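Local coordinates for DyP2 (Amycolatopsis sp. ATCC 39116, PDB 4G2C), which is a haem-containing dye-decolourising peroxidase from a lignin-reactive bacterium, binds manganese(II), and probably oxidises dyes and manganese at the expense of hydrogen peroxide, at residues F215-G220 against L282-E287; H348-K353 against G439-I444. All coordinates share one frame; numbering follows the deposited sequence.

Interaction 1 of 2, residues F215-G220 against L282-E287. With MN (manganese (II) ion), chain D; HEM (protoporphyrin IX containing Fe), chain C.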
# COMPACT_ATOMS: atom_id res chain seq x y z
N PHE A 215 4.30 0.80 -14.13
CA PHE A 215 5.46 0.18 -14.77
C PHE A 215 5.06 -1.11 -15.49
O PHE A 215 5.89 -1.70 -16.19
CB PHE A 215 6.58 -0.12 -13.77
CG PHE A 215 7.17 1.11 -13.12
CD1 PHE A 215 7.15 2.33 -13.77
CD2 PHE A 215 7.73 1.04 -11.86
CE1 PHE A 215 7.69 3.47 -13.16
CE2 PHE A 215 8.27 2.16 -11.25
CZ PHE A 215 8.25 3.38 -11.91
N GLY A 216 3.81 -1.52 -15.30
CA GLY A 216 3.27 -2.71 -15.95
C GLY A 216 3.17 -3.97 -15.09
O GLY A 216 2.75 -5.03 -15.56
N TYR A 217 3.52 -3.86 -13.81
CA TYR A 217 3.62 -5.07 -12.98
C TYR A 217 2.38 -5.26 -12.11
O TYR A 217 1.87 -4.31 -11.52
CB TYR A 217 4.87 -5.03 -12.10
CG TYR A 217 6.17 -5.05 -12.86
CD1 TYR A 217 6.60 -3.92 -13.56
CD2 TYR A 217 6.98 -6.19 -12.87
CE1 TYR A 217 7.79 -3.93 -14.25
CE2 TYR A 217 8.18 -6.20 -13.58
CZ TYR A 217 8.58 -5.07 -14.26
OH TYR A 217 9.76 -5.06 -14.97
N VAL A 218 1.91 -6.50 -12.04
CA VAL A 218 0.87 -6.86 -11.10
C VAL A 218 1.21 -6.27 -9.73
O VAL A 218 2.30 -6.45 -9.22
CB VAL A 218 0.72 -8.39 -10.98
CG1 VAL A 218 -0.30 -8.74 -9.89
CG2 VAL A 218 0.28 -8.99 -12.30
N ASP A 219 0.29 -5.52 -9.14
CA ASP A 219 0.62 -4.93 -7.86
C ASP A 219 -0.45 -5.32 -6.85
O ASP A 219 -1.57 -5.64 -7.23
CB ASP A 219 0.82 -3.41 -7.99
CG ASP A 219 -0.48 -2.67 -8.23
OD1 ASP A 219 -1.47 -3.29 -8.68
OD2 ASP A 219 -0.53 -1.45 -7.96
N GLY A 220 -0.10 -5.35 -5.57
CA GLY A 220 -1.08 -5.74 -4.57
C GLY A 220 -1.51 -7.20 -4.58
O GLY A 220 -2.67 -7.50 -4.33
N LEU A 282 11.56 6.36 -17.87
CA LEU A 282 12.91 6.18 -17.38
C LEU A 282 13.08 4.77 -16.81
O LEU A 282 14.16 4.16 -16.91
CB LEU A 282 13.20 7.23 -16.32
CG LEU A 282 14.53 7.22 -15.58
CD1 LEU A 282 15.69 7.42 -16.52
CD2 LEU A 282 14.49 8.33 -14.54
N PHE A 283 12.01 4.26 -16.22
CA PHE A 283 12.05 2.92 -15.63
C PHE A 283 12.23 1.86 -16.72
O PHE A 283 12.97 0.90 -16.53
CB PHE A 283 10.79 2.63 -14.78
CG PHE A 283 10.91 1.39 -13.94
CD1 PHE A 283 11.53 1.44 -12.70
CD2 PHE A 283 10.43 0.17 -14.40
CE1 PHE A 283 11.66 0.29 -11.93
CE2 PHE A 283 10.55 -0.97 -13.64
CZ PHE A 283 11.17 -0.91 -12.40
N LYS A 284 11.56 2.06 -17.86
CA LYS A 284 11.70 1.14 -18.99
C LYS A 284 13.06 1.27 -19.67
O LYS A 284 13.57 0.30 -20.22
CB LYS A 284 10.59 1.34 -20.01
CG LYS A 284 9.24 0.90 -19.54
CD LYS A 284 9.28 -0.52 -18.96
CE LYS A 284 7.89 -0.96 -18.53
NZ LYS A 284 7.88 -2.24 -17.79
N GLU A 285 13.65 2.46 -19.63
CA GLU A 285 14.97 2.65 -20.18
C GLU A 285 15.92 1.91 -19.27
O GLU A 285 16.86 1.24 -19.72
CB GLU A 285 15.35 4.14 -20.23
CG GLU A 285 14.63 4.94 -21.31
CD GLU A 285 15.02 6.41 -21.31
OE1 GLU A 285 15.23 6.98 -20.21
OE2 GLU A 285 15.12 7.01 -22.40
N ALA A 286 15.67 2.04 -17.98
CA ALA A 286 16.48 1.36 -16.99
C ALA A 286 16.41 -0.14 -17.19
O ALA A 286 17.43 -0.80 -17.12
CB ALA A 286 16.07 1.75 -15.57
N GLU A 287 15.21 -0.69 -17.43
CA GLU A 287 15.09 -2.13 -17.72
C GLU A 287 15.98 -2.46 -18.91
O GLU A 287 16.75 -3.43 -18.88
CB GLU A 287 13.65 -2.57 -18.03
CG GLU A 287 12.63 -2.40 -16.90
CD GLU A 287 11.25 -3.03 -17.20
OE1 GLU A 287 10.27 -2.65 -16.50
OE2 GLU A 287 11.13 -3.90 -18.11
MN MN D . 9.71 -5.58 -18.81
CHA HEM C . 4.71 -5.37 -3.58
CHB HEM C . 5.24 -1.86 -6.89
CHC HEM C . 5.53 1.49 -3.38
CHD HEM C . 5.80 -2.08 -0.13
C1A HEM C . 4.81 -4.72 -4.78
C2A HEM C . 4.71 -5.34 -6.09
C3A HEM C . 4.85 -4.36 -6.99
C4A HEM C . 5.04 -3.10 -6.30
CMA HEM C . 4.82 -4.53 -8.52
CAA HEM C . 4.47 -6.85 -6.34
CBA HEM C . 2.97 -7.15 -6.28
CGA HEM C . 2.50 -7.41 -4.87
O1A HEM C . 3.06 -8.27 -4.17
O2A HEM C . 1.55 -6.74 -4.41
C1B HEM C . 5.37 -0.63 -6.26
C2B HEM C . 5.52 0.69 -6.87
C3B HEM C . 5.60 1.60 -5.88
C4B HEM C . 5.49 0.91 -4.62
CMB HEM C . 5.59 0.95 -8.40
CAB HEM C . 5.74 3.13 -5.98
CBB HEM C . 5.41 3.79 -7.09
C1C HEM C . 5.71 0.80 -2.20
C2C HEM C . 6.07 1.39 -0.92
C3C HEM C . 6.12 0.40 -0.02
C4C HEM C . 5.81 -0.84 -0.71
CMC HEM C . 6.29 2.91 -0.65
CAC HEM C . 6.49 0.50 1.48
CBC HEM C . 7.19 1.55 1.95
C1D HEM C . 5.48 -3.28 -0.74
C2D HEM C . 5.26 -4.51 -0.03
C3D HEM C . 4.90 -5.51 -1.11
C4D HEM C . 4.96 -4.81 -2.36
CMD HEM C . 5.35 -4.74 1.49
CAD HEM C . 4.59 -6.98 -0.96
CBD HEM C . 5.94 -7.63 -0.72
CGD HEM C . 5.63 -9.06 -0.41
O1D HEM C . 4.85 -9.30 0.55
O2D HEM C . 6.12 -9.94 -1.16
NA HEM C . 5.00 -3.36 -4.95
NB HEM C . 5.36 -0.44 -4.89
NC HEM C . 5.56 -0.56 -2.03
ND HEM C . 5.29 -3.50 -2.10
FE HEM C . 5.49 -1.96 -3.57
O HOH W 1 9.93 -7.23 -17.20
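Phe215 and Phe283 lie face over face in an offset stack, their planes 1° from parallel and their centroids 4.0 Å apart. Phe283 CG is anti to its backbone N (chi1 -168°), which swings the ring over the Phe215 face. Phe283 CB, held by the helix, lies over that face too, 3.6 Å from Phe215 CE1. Beside the stack, Lys284 NZ reaches Phe215 O at 2.6 Å, nearly in line with the carbonyl (C=O...N angle 163°). The same ammonium makes a salt bridge one helical turn along, where Lys284 NZ stands 2.7 Å from Glu287 OE1, above the carboxylate plane.

Glu287 divides its two oxygens between metal and protein. Glu287 OE2 binds manganese at 2.3 Å, beside Glu313, the other protein ligand. Glu287 OE1 faces Tyr217 OH across 2.9 Å, a weak hydrogen bond at the edge of the tyrosine ring. A water 2.3 Å from the manganese is also hydrogen-bonded to Tyr217 OH, linking that hydroxyl to the metal's first shell. Further out, Glu213 accepts from the backbone N of Phe215 and of Tyr217. The haem-lining loop between strand 211-212 and helix 228-237 thus meets helix 280-293, with helix 303-309 touching Tyr217 and Phe283.

Interaction 2 of 2, residues H348-K353 against G439-I444. With HEM (protoporphyrin IX containing Fe), chain C.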
# COMPACT_ATOMS: atom_id res chain seq x y z
N HIS A 348 18.16 -7.16 -3.46
CA HIS A 348 17.65 -5.80 -3.53
C HIS A 348 16.39 -5.63 -4.38
O HIS A 348 15.93 -4.50 -4.56
CB HIS A 348 18.74 -4.85 -4.02
CG HIS A 348 19.59 -5.42 -5.10
ND1 HIS A 348 19.11 -5.67 -6.37
CD2 HIS A 348 20.88 -5.83 -5.10
CE1 HIS A 348 20.08 -6.18 -7.11
NE2 HIS A 348 21.16 -6.30 -6.36
N ALA A 349 15.83 -6.73 -4.91
CA ALA A 349 14.56 -6.62 -5.63
C ALA A 349 13.50 -6.02 -4.70
O ALA A 349 13.54 -6.25 -3.49
CB ALA A 349 14.11 -7.98 -6.18
N HIS A 350 12.56 -5.26 -5.25
CA HIS A 350 11.60 -4.50 -4.43
C HIS A 350 10.86 -5.33 -3.36
O HIS A 350 10.83 -4.96 -2.18
CB HIS A 350 10.60 -3.78 -5.34
CG HIS A 350 9.49 -3.07 -4.62
ND1 HIS A 350 9.71 -2.08 -3.68
CD2 HIS A 350 8.14 -3.16 -4.76
CE1 HIS A 350 8.55 -1.63 -3.24
NE2 HIS A 350 7.58 -2.25 -3.89
N ILE A 351 10.25 -6.43 -3.77
CA ILE A 351 9.46 -7.23 -2.84
C ILE A 351 10.32 -7.95 -1.80
O ILE A 351 9.84 -8.26 -0.70
CB ILE A 351 8.51 -8.24 -3.56
CG1 ILE A 351 9.31 -9.35 -4.27
CG2 ILE A 351 7.59 -7.51 -4.54
CD1 ILE A 351 8.41 -10.49 -4.82
N ARG A 352 11.59 -8.20 -2.14
CA ARG A 352 12.49 -8.90 -1.22
C ARG A 352 13.03 -7.91 -0.18
O ARG A 352 13.13 -8.25 1.00
CB ARG A 352 13.64 -9.59 -1.98
CG ARG A 352 14.47 -10.55 -1.10
CD ARG A 352 15.48 -11.43 -1.88
NE ARG A 352 16.23 -12.31 -0.98
CZ ARG A 352 16.76 -13.49 -1.32
NH1 ARG A 352 16.65 -13.95 -2.56
NH2 ARG A 352 17.41 -14.20 -0.41
N LYS A 353 13.34 -6.70 -0.62
CA LYS A 353 13.67 -5.58 0.26
C LYS A 353 12.52 -5.34 1.25
O LYS A 353 12.74 -5.17 2.45
CB LYS A 353 13.92 -4.29 -0.54
CG LYS A 353 15.23 -4.17 -1.34
CD LYS A 353 16.51 -4.01 -0.46
CE LYS A 353 16.66 -2.60 0.07
NZ LYS A 353 17.94 -2.34 0.80
N GLY A 439 22.58 -2.75 -1.37
CA GLY A 439 22.19 -1.44 -1.83
C GLY A 439 20.69 -1.15 -1.70
O GLY A 439 19.93 -1.93 -1.12
N LEU A 440 20.28 -0.01 -2.25
CA LEU A 440 18.92 0.47 -2.08
C LEU A 440 17.91 -0.26 -2.95
O LEU A 440 18.22 -0.68 -4.07
CB LEU A 440 18.84 1.97 -2.40
CG LEU A 440 19.07 3.04 -1.33
CD1 LEU A 440 20.42 2.87 -0.65
CD2 LEU A 440 18.94 4.42 -1.97
N ASP A 441 16.70 -0.37 -2.44
CA ASP A 441 15.55 -0.73 -3.25
C ASP A 441 15.55 0.18 -4.48
O ASP A 441 15.57 1.41 -4.36
CB ASP A 441 14.27 -0.57 -2.42
CG ASP A 441 13.02 -1.02 -3.16
OD1 ASP A 441 12.84 -0.64 -4.34
OD2 ASP A 441 12.21 -1.75 -2.55
N PRO A 442 15.55 -0.41 -5.68
CA PRO A 442 15.62 0.37 -6.92
C PRO A 442 14.28 1.04 -7.28
O PRO A 442 14.26 2.04 -7.99
CB PRO A 442 15.96 -0.69 -7.97
CG PRO A 442 15.36 -1.95 -7.44
CD PRO A 442 15.54 -1.86 -5.94
N VAL A 443 13.18 0.48 -6.80
CA VAL A 443 11.87 1.02 -7.13
C VAL A 443 11.46 2.18 -6.24
O VAL A 443 10.92 3.18 -6.72
CB VAL A 443 10.76 -0.04 -7.09
CG1 VAL A 443 9.46 0.59 -7.53
CG2 VAL A 443 11.11 -1.23 -7.99
N ILE A 444 11.70 2.05 -4.94
CA ILE A 444 11.28 3.11 -4.01
C ILE A 444 12.37 3.65 -3.11
O ILE A 444 12.11 4.50 -2.26
CB ILE A 444 10.12 2.63 -3.10
CG1 ILE A 444 10.59 1.46 -2.22
CG2 ILE A 444 8.91 2.27 -3.94
CD1 ILE A 444 9.64 1.13 -1.07
CHA HEM C . 4.71 -5.37 -3.58
CHB HEM C . 5.24 -1.86 -6.89
CHC HEM C . 5.53 1.49 -3.38
CHD HEM C . 5.80 -2.08 -0.13
C1A HEM C . 4.81 -4.72 -4.78
C2A HEM C . 4.71 -5.34 -6.09
C3A HEM C . 4.85 -4.36 -6.99
C4A HEM C . 5.04 -3.10 -6.30
CMA HEM C . 4.82 -4.53 -8.52
CAA HEM C . 4.47 -6.85 -6.34
CBA HEM C . 2.97 -7.15 -6.28
CGA HEM C . 2.50 -7.41 -4.87
O1A HEM C . 3.06 -8.27 -4.17
O2A HEM C . 1.55 -6.74 -4.41
C1B HEM C . 5.37 -0.63 -6.26
C2B HEM C . 5.52 0.69 -6.87
C3B HEM C . 5.60 1.60 -5.88
C4B HEM C . 5.49 0.91 -4.62
CMB HEM C . 5.59 0.95 -8.40
CAB HEM C . 5.74 3.13 -5.98
CBB HEM C . 5.41 3.79 -7.09
C1C HEM C . 5.71 0.80 -2.20
C2C HEM C . 6.07 1.39 -0.92
C3C HEM C . 6.12 0.40 -0.02
C4C HEM C . 5.81 -0.84 -0.71
CMC HEM C . 6.29 2.91 -0.65
CAC HEM C . 6.49 0.50 1.48
CBC HEM C . 7.19 1.55 1.95
C1D HEM C . 5.48 -3.28 -0.74
C2D HEM C . 5.26 -4.51 -0.03
C3D HEM C . 4.90 -5.51 -1.11
C4D HEM C . 4.96 -4.81 -2.36
CMD HEM C . 5.35 -4.74 1.49
CAD HEM C . 4.59 -6.98 -0.96
CBD HEM C . 5.94 -7.63 -0.72
CGD HEM C . 5.63 -9.06 -0.41
O1D HEM C . 4.85 -9.30 0.55
O2D HEM C . 6.12 -9.94 -1.16
NA HEM C . 5.00 -3.36 -4.95
NB HEM C . 5.36 -0.44 -4.89
NC HEM C . 5.56 -0.56 -2.03
ND HEM C . 5.29 -3.50 -2.10
FE HEM C . 5.49 -1.96 -3.57
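His350 and Asp441 meet because each holds its CG anti to the backbone N (chi1 -176° for Asp441), which carries the imidazole to the haem and the carboxylate in beside it. The arrangement is the proximal histidine-carboxylate pair of a haem peroxidase: His350 NE2 binds the haem iron at 2.1 Å, while His350 ND1, on the other side of the ring, donates to Asp441 OD2 at 2.8 Å. The N-H...O angle is 160° and the acceptor lies close to the imidazole plane. Asp441 OD2 accepts through its syn lone pair, with the carboxylate plane turned 71° from the ring. Such a bond would be expected to give the imidazole some imidazolate character and to fix its rotation about the iron.

The second oxygen anchors the carboxylate in its own loop. Asp441 OD1 accepts from Val443 N and from Ile444 N, forming an Asx turn and an Asx motif. An alanine in place of Asp441 is likely to leave His350 ND1 without its acceptor, the ring less restrained in rotation, and the 441-444 turn without its side-chain bonds.

Apolar groups complete the holding of the imidazole. Val443 CG2 packs on His350 CB, and Ile444 CD1 meets the ring edge 3.7 Å from His350 CE1, while Ile444 CG2 lies against the porphyrin at HEM CHC. Farther from the iron, Lys353 runs alongside Asp441 in the opposite direction, bent at chi2 and chi3, and its ammonium also donates to Phe429 O. Across the contact that bent chain brings Lys353 NZ to 2.8 Å from Gly439 O, the donor tilted out of the carbonyl plane.

How the interactions relate
The centres of the two interactions are 13 Å apart, on the same side of the chain's centre, and both touch the haem. They follow in series: along the chain, both segments of interaction 1 come before those of interaction 2. Interaction 1 joins a haem-lining loop to helix 280-293, whereas interaction 2 joins helix 350-354 to the loop preceding strand 453-454. Direct contact comes through Val443, whose CG1 is 4.2 Å from Phe215 CE2 and whose CG2 packs on Phe283. The side chains of Phe215, Phe283 and Val443 therefore join the manganese-binding helix to the proximal side of the haem; whether the two sites are functionally coupled is not settled by this packing.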